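Putative peptide binding protein (Ruminococcus gnavus, PDB 3NOH) is a putative peptide-binding protein with an alpha/beta fold consistent with the periplasmic-binding-protein clan, its ligand and exact role not established. Local coordinates at residues Ser22-Met27 with Ala128-Leu133; Phe62-Ser67 with Ala112-Ser117. One frame throughout, in Å; residues are numbered along the deposited sequence. Where two conformers were deposited one is given.

Contact 1: Ser22-Met27 with Ala128-Leu133; sequences SYIFCM and ADYIIL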
loop_
_atom_site.group_PDB
_atom_site.type_symbol
_atom_site.label_atom_id
_atom_site.label_comp_id
_atom_site.label_asym_id
_atom_site.label_seq_id
_atom_site.Cartn_x
_atom_site.Cartn_y
_atom_site.Cartn_z
ATOM N N SER A 22 -7.221 11.903 -3.630
ATOM C CA SER A 22 -6.296 11.383 -2.622
ATOM C C SER A 22 -6.423 9.909 -2.512
ATOM O O SER A 22 -7.512 9.351 -2.623
ATOM C CB SER A 22 -6.644 11.989 -1.229
ATOM O OG SER A 22 -6.377 13.358 -1.199
ATOM N N TYR A 23 -5.286 9.270 -2.284
ATOM C CA TYR A 23 -5.205 7.867 -2.038
ATOM C C TYR A 23 -4.402 7.686 -0.802
ATOM O O TYR A 23 -3.699 8.603 -0.334
ATOM C CB TYR A 23 -4.511 7.163 -3.217
ATOM C CG TYR A 23 -5.324 7.236 -4.470
ATOM C CD1 TYR A 23 -5.280 8.368 -5.249
ATOM C CD2 TYR A 23 -6.150 6.173 -4.865
ATOM C CE1 TYR A 23 -6.082 8.481 -6.396
ATOM C CE2 TYR A 23 -6.938 6.274 -5.998
ATOM C CZ TYR A 23 -6.907 7.424 -6.752
ATOM O OH TYR A 23 -7.670 7.519 -7.911
ATOM N N ILE A 24 -4.536 6.475 -0.271
ATOM C CA ILE A 24 -3.679 6.070 0.807
ATOM C C ILE A 24 -2.922 4.805 0.542
ATOM O O ILE A 24 -3.421 3.897 -0.118
ATOM C CB ILE A 24 -4.407 5.971 2.130
ATOM C CG1 ILE A 24 -5.477 4.917 2.129
ATOM C CG2 ILE A 24 -4.956 7.351 2.614
ATOM C CD1 ILE A 24 -5.881 4.614 3.630
ATOM N N PHE A 25 -1.665 4.804 1.028
ATOM C CA PHE A 25 -0.857 3.623 1.161
ATOM C C PHE A 25 -0.776 3.314 2.628
ATOM O O PHE A 25 -0.238 4.122 3.383
ATOM C CB PHE A 25 0.523 3.777 0.539
ATOM C CG PHE A 25 1.430 2.612 0.772
ATOM C CD1 PHE A 25 1.184 1.412 0.165
ATOM C CD2 PHE A 25 2.547 2.734 1.621
ATOM C CE1 PHE A 25 1.998 0.331 0.390
ATOM C CE2 PHE A 25 3.380 1.636 1.819
ATOM C CZ PHE A 25 3.091 0.451 1.222
ATOM N N CYS A 26 -1.289 2.135 3.021
ATOM C CA CYS A 26 -1.536 1.851 4.425
ATOM C C CYS A 26 -0.870 0.509 4.778
ATOM O O CYS A 26 -1.056 -0.479 4.063
ATOM C CB CYS A 26 -3.073 1.784 4.689
ATOM S SG CYS A 26 -3.466 1.626 6.424
HETATM N N MSE A 27 -0.123 0.496 5.891
HETATM C CA MSE A 27 0.591 -0.684 6.382
HETATM C C MSE A 27 0.066 -1.050 7.748
HETATM O O MSE A 27 -0.217 -0.167 8.575
HETATM C CB MSE A 27 2.112 -0.396 6.471
HETATM C CG MSE A 27 2.742 -0.165 5.110
HETATM SE SE MSE A 27 4.488 0.563 5.258
HETATM C CE MSE A 27 3.913 2.379 5.672
ATOM N N ALA A 128 -3.575 1.940 12.029
ATOM C CA ALA A 128 -2.616 1.615 10.983
ATOM C C ALA A 128 -1.532 2.689 10.855
ATOM O O ALA A 128 -1.510 3.656 11.612
ATOM C CB ALA A 128 -3.337 1.468 9.702
ATOM N N ASP A 129 -0.619 2.476 9.919
ATOM C CA ASP A 129 0.441 3.427 9.599
ATOM C C ASP A 129 0.307 3.728 8.117
ATOM O O ASP A 129 0.575 2.866 7.260
ATOM C CB ASP A 129 1.816 2.884 9.918
ATOM C CG ASP A 129 2.927 3.947 9.731
ATOM O OD1 ASP A 129 2.615 5.154 9.719
ATOM O OD2 ASP A 129 4.107 3.580 9.556
ATOM N N TYR A 130 -0.137 4.953 7.794
ATOM C CA TYR A 130 -0.375 5.262 6.393
ATOM C C TYR A 130 0.146 6.623 5.951
ATOM O O TYR A 130 0.545 7.465 6.766
ATOM C CB TYR A 130 -1.884 5.121 6.049
ATOM C CG TYR A 130 -2.728 6.137 6.677
ATOM C CD1 TYR A 130 -3.216 5.992 7.980
ATOM C CD2 TYR A 130 -2.955 7.373 6.018
ATOM C CE1 TYR A 130 -3.982 6.997 8.566
ATOM C CE2 TYR A 130 -3.683 8.375 6.596
ATOM C CZ TYR A 130 -4.174 8.211 7.861
ATOM O OH TYR A 130 -4.945 9.178 8.379
ATOM N N ILE A 131 0.180 6.782 4.624
ATOM C CA ILE A 131 0.549 8.016 3.964
ATOM C C ILE A 131 -0.484 8.362 2.890
ATOM O O ILE A 131 -0.991 7.462 2.198
ATOM C CB ILE A 131 1.991 7.915 3.389
ATOM C CG1 ILE A 131 2.452 9.201 2.773
ATOM C CG2 ILE A 131 2.132 6.792 2.350
ATOM C CD1 ILE A 131 4.004 9.211 2.559
ATOM N N ILE A 132 -0.824 9.647 2.805
ATOM C CA ILE A 132 -1.706 10.177 1.758
ATOM C C ILE A 132 -0.867 10.496 0.541
ATOM O O ILE A 132 0.194 11.146 0.648
ATOM C CB ILE A 132 -2.486 11.442 2.170
ATOM C CG1 ILE A 132 -3.612 11.109 3.127
ATOM C CG2 ILE A 132 -3.105 12.148 0.965
ATOM C CD1 ILE A 132 -4.220 12.308 3.734
ATOM N N LEU A 133 -1.340 9.983 -0.592
ATOM C CA LEU A 133 -0.709 10.123 -1.894
ATOM C C LEU A 133 -1.661 10.943 -2.738
ATOM O O LEU A 133 -2.862 10.741 -2.681
ATOM C CB LEU A 133 -0.528 8.769 -2.546
ATOM C CG LEU A 133 0.276 7.732 -1.790
ATOM C CD1 LEU A 133 0.166 6.383 -2.473
ATOM C CD2 LEU A 133 1.735 8.267 -1.667
#
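Cys26 and Tyr130 face each other at the closest backbone pair of the two strands, CA to CA 4.1 Å. Their CB atoms meet. Cys26 CA also lies against Tyr130 CB. Cys26 SG is anti to the backbone N (chi1 -173°). It turns to the methyl of Ala128, and SG to CB is a tight 3.3 Å. The Tyr130 ring leads away from strand 22-27. Its CD2 meets Ile24 CG2 at 3.9 Å, the two side chains crossing obliquely. The same CG2 touches Ile132 CG1, so one methyl spans two residues of 128-133. Leu125 of helix 122-126 packs on Ile24, Cys26 and Tyr130.

The other face carries Tyr23, Phe25, Met27, Asp129, Ile131 and Leu133. Phe25 CB touches two methyls, Ile131 CG2 at 3.9 Å and Leu133 CD1 at 4.0 Å. The Phe25 ring then leads away, with Ile131 CG2 at its edge, near the ring plane.

This is a regular antiparallel ladder. It joins strand 22-27 to 129-134, one of the two outermost strands within the chain. The strand order, with 22-27 antiparallel to both neighbours, is consistent with a lobe of a type II periplasmic-binding-protein fold. Hydrogen-bonded pairs are Tyr23 with Leu133, Phe25 with Ile131 and Met27 with Asp129. Each gives two N-H to O bonds. Leu133 N to Tyr23 O is the shortest, at 2.7 Å, and nearly straight at 175°.

Met27 is a selenomethionine. It lies side by side with Asp129, both pointing the same way. Its CE lies 3.7 Å from Asp129 O and somewhat farther from OD2. The carboxylate has its salt bridges elsewhere, with Arg40 and Lys44 of helix 37-47. Met27, Ile131 and Leu133 also pack on this helix. Tyr23 OH bonds to the backbone N of Glu20.

Contact 2: Phe62-Ser67 with Ala112-Ser117; sequences FDIYVS and AFLSES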
loop_
_atom_site.group_PDB
_atom_site.type_symbol
_atom_site.label_atom_id
_atom_site.label_comp_id
_atom_site.label_asym_id
_atom_site.label_seq_id
_atom_site.Cartn_x
_atom_site.Cartn_y
_atom_site.Cartn_z
ATOM N N PHE A 62 5.977 -8.680 1.069
ATOM C CA PHE A 62 4.643 -8.378 1.595
ATOM C C PHE A 62 3.666 -8.193 0.463
ATOM O O PHE A 62 4.053 -7.981 -0.688
ATOM C CB PHE A 62 4.625 -7.167 2.556
ATOM C CG PHE A 62 4.970 -5.852 1.913
ATOM C CD1 PHE A 62 6.309 -5.468 1.765
ATOM C CD2 PHE A 62 3.988 -5.014 1.430
ATOM C CE1 PHE A 62 6.613 -4.255 1.135
ATOM C CE2 PHE A 62 4.310 -3.777 0.822
ATOM C CZ PHE A 62 5.619 -3.410 0.678
ATOM N N ASP A 63 2.393 -8.327 0.781
ATOM C CA ASP A 63 1.341 -8.155 -0.191
ATOM C C ASP A 63 0.726 -6.767 -0.051
ATOM O O ASP A 63 0.564 -6.212 1.057
ATOM C CB ASP A 63 0.259 -9.227 0.005
ATOM C CG ASP A 63 0.764 -10.655 -0.233
ATOM O OD1 ASP A 63 1.752 -10.826 -0.937
ATOM O OD2 ASP A 63 0.136 -11.604 0.327
ATOM N N ILE A 64 0.251 -6.240 -1.172
ATOM C CA ILE A 64 -0.541 -5.030 -1.196
ATOM C C ILE A 64 -1.924 -5.346 -1.748
ATOM O O ILE A 64 -2.053 -5.823 -2.874
ATOM C CB ILE A 64 0.082 -3.915 -2.084
ATOM C CG1 ILE A 64 1.472 -3.563 -1.547
ATOM C CG2 ILE A 64 -0.835 -2.671 -2.099
ATOM C CD1 ILE A 64 2.309 -2.608 -2.426
ATOM N N TYR A 65 -2.966 -5.128 -0.977
ATOM C CA TYR A 65 -4.338 -5.321 -1.436
ATOM C C TYR A 65 -4.888 -4.075 -2.124
ATOM O O TYR A 65 -4.504 -2.959 -1.815
ATOM C CB TYR A 65 -5.256 -5.673 -0.270
ATOM C CG TYR A 65 -4.955 -6.940 0.466
ATOM C CD1 TYR A 65 -4.146 -7.913 -0.055
ATOM C CD2 TYR A 65 -5.584 -7.176 1.685
ATOM C CE1 TYR A 65 -3.906 -9.121 0.635
ATOM C CE2 TYR A 65 -5.369 -8.351 2.375
ATOM C CZ TYR A 65 -4.566 -9.330 1.831
ATOM O OH TYR A 65 -4.338 -10.505 2.541
ATOM N N VAL A 66 -5.788 -4.273 -3.072
ATOM C CA VAL A 66 -6.393 -3.188 -3.831
ATOM C C VAL A 66 -7.818 -3.598 -4.177
ATOM O O VAL A 66 -8.070 -4.768 -4.416
ATOM C CB VAL A 66 -5.582 -2.884 -5.123
ATOM C CG1 VAL A 66 -5.495 -4.119 -6.036
ATOM C CG2 VAL A 66 -6.171 -1.703 -5.906
ATOM N N SER A 67 -8.737 -2.633 -4.261
ATOM C CA SER A 67 -10.081 -2.984 -4.679
ATOM C C SER A 67 -10.131 -3.289 -6.196
ATOM O O SER A 67 -9.612 -2.525 -7.038
ATOM C CB SER A 67 -11.005 -1.812 -4.442
ATOM O OG SER A 67 -12.281 -2.041 -5.055
ATOM N N ALA A 112 -0.419 -4.748 3.684
ATOM C CA ALA A 112 -0.516 -3.354 3.176
ATOM C C ALA A 112 -1.678 -3.255 2.203
ATOM O O ALA A 112 -2.142 -4.260 1.669
ATOM C CB ALA A 112 0.800 -2.851 2.528
ATOM N N PHE A 113 -2.195 -2.052 1.997
ATOM C CA PHE A 113 -3.156 -1.825 0.952
ATOM C C PHE A 113 -3.024 -0.460 0.345
ATOM O O PHE A 113 -2.470 0.476 0.958
ATOM C CB PHE A 113 -4.621 -2.099 1.372
ATOM C CG PHE A 113 -5.213 -1.132 2.373
ATOM C CD1 PHE A 113 -5.793 0.041 1.945
ATOM C CD2 PHE A 113 -5.190 -1.415 3.728
ATOM C CE1 PHE A 113 -6.366 0.915 2.835
ATOM C CE2 PHE A 113 -5.762 -0.548 4.630
ATOM C CZ PHE A 113 -6.333 0.642 4.188
ATOM N N LEU A 114 -3.602 -0.321 -0.841
ATOM C CA LEU A 114 -3.786 0.964 -1.511
ATOM C C LEU A 114 -5.257 1.208 -1.690
ATOM O O LEU A 114 -5.983 0.296 -2.077
ATOM C CB LEU A 114 -3.144 0.919 -2.893
ATOM C CG LEU A 114 -1.629 1.025 -2.939
ATOM C CD1 LEU A 114 -1.103 0.496 -4.289
ATOM C CD2 LEU A 114 -1.191 2.484 -2.689
ATOM N N SER A 115 -5.724 2.426 -1.464
ATOM C CA SER A 115 -7.125 2.716 -1.746
ATOM C C SER A 115 -7.341 4.189 -1.971
ATOM O O SER A 115 -6.550 5.052 -1.550
ATOM C CB SER A 115 -8.069 2.227 -0.618
ATOM O OG SER A 115 -7.982 3.072 0.540
ATOM N N GLU A 116 -8.465 4.498 -2.621
ATOM C CA GLU A 116 -9.034 5.835 -2.549
ATOM C C GLU A 116 -9.127 6.189 -1.066
ATOM O O GLU A 116 -9.467 5.310 -0.245
ATOM C CB GLU A 116 -10.442 5.883 -3.172
ATOM C CG GLU A 116 -10.368 5.769 -4.670
ATOM C CD GLU A 116 -11.681 6.047 -5.421
ATOM O OE1 GLU A 116 -12.710 6.414 -4.803
ATOM O OE2 GLU A 116 -11.570 6.045 -6.688
ATOM N N SER A 117 -8.853 7.432 -0.728
ATOM C CA SER A 117 -8.698 7.816 0.670
ATOM C C SER A 117 -9.969 7.540 1.505
ATOM O O SER A 117 -9.823 7.210 2.702
ATOM C CB SER A 117 -8.278 9.262 0.821
ATOM O OG SER A 117 -9.244 10.149 0.303
HETATM O O HOH W 1 -8.513 -0.111 -3.157
#
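The Phe62 ring lies obliquely to the methyl of Ala112, whose CB is 4.0 Å from Phe62 CD2 and equally near CE2. Ala112 O lies obliquely off the Tyr65 ring, 4.1 Å from CG. That ring leads away from strand 112-116 to an edge-to-face contact with Tyr96, and Tyr65 OH bonds to Arg104. The Phe113 ring has Ser115 OG in plane at its edge, and packs edge-to-face with Tyr110. Ser115 OG itself donates to Glu116 O, from above the carbonyl plane. Tyr65 and Phe113 meet through their CB atoms, 4.0 Å apart.

Beyond the rings, Ile64 and Leu114 share the face that holds Ala112. Ile64 CG2, anti to the backbone N, touches Leu114 CD1 at 3.9 Å. Ile64 CG1 leans on Ala112 CB. Leu114 continues onto Leu73, Tyr76 and Ala77 of helix 71-86.

The strands are parallel neighbours, with 112-116 in the middle of the sheet. The chain leaves 61-67 through helix 71-86 to strand 90-96, a beta-alpha-beta unit, and returns through helix 98-107 to 112-116. Tyr65 straddles Phe113: its N donates to Ala112 O and its O accepts from Leu114 N at 3.0 Å. Ile64 and Val66 bond to strand 90-96 on the other side. Ala112 N to Asp63 O is a weak bond. Further on, a water bridges Ser67 N and Leu114 O, 2.8 Å from each.

How the contacts relate
Both contacts belong to one mixed sheet, and strands 22-27 and 112-116 are neighbours in it. Two probable backbone bonds join them: Ile24 N to Ser115 O and Cys26 O to Phe113 N, each 2.8 Å. Contact 2 is a buried parallel pairing near the centre of the chain. Contact 1 is antiparallel and only partly buried, because strand 129-134 is an edge strand within this chain. Its aliphatic and sulfur groups pack toward helices 37-47 and 122-126, and its Asp129 carboxylate is salt-bridged to helix 37-47. In contact 2 the side-chain contacts are apolar, and Asp63 pairs with Lys94 of strand 90-96. Along the sequence, contact 2 is nested within the loop that contact 1 closes.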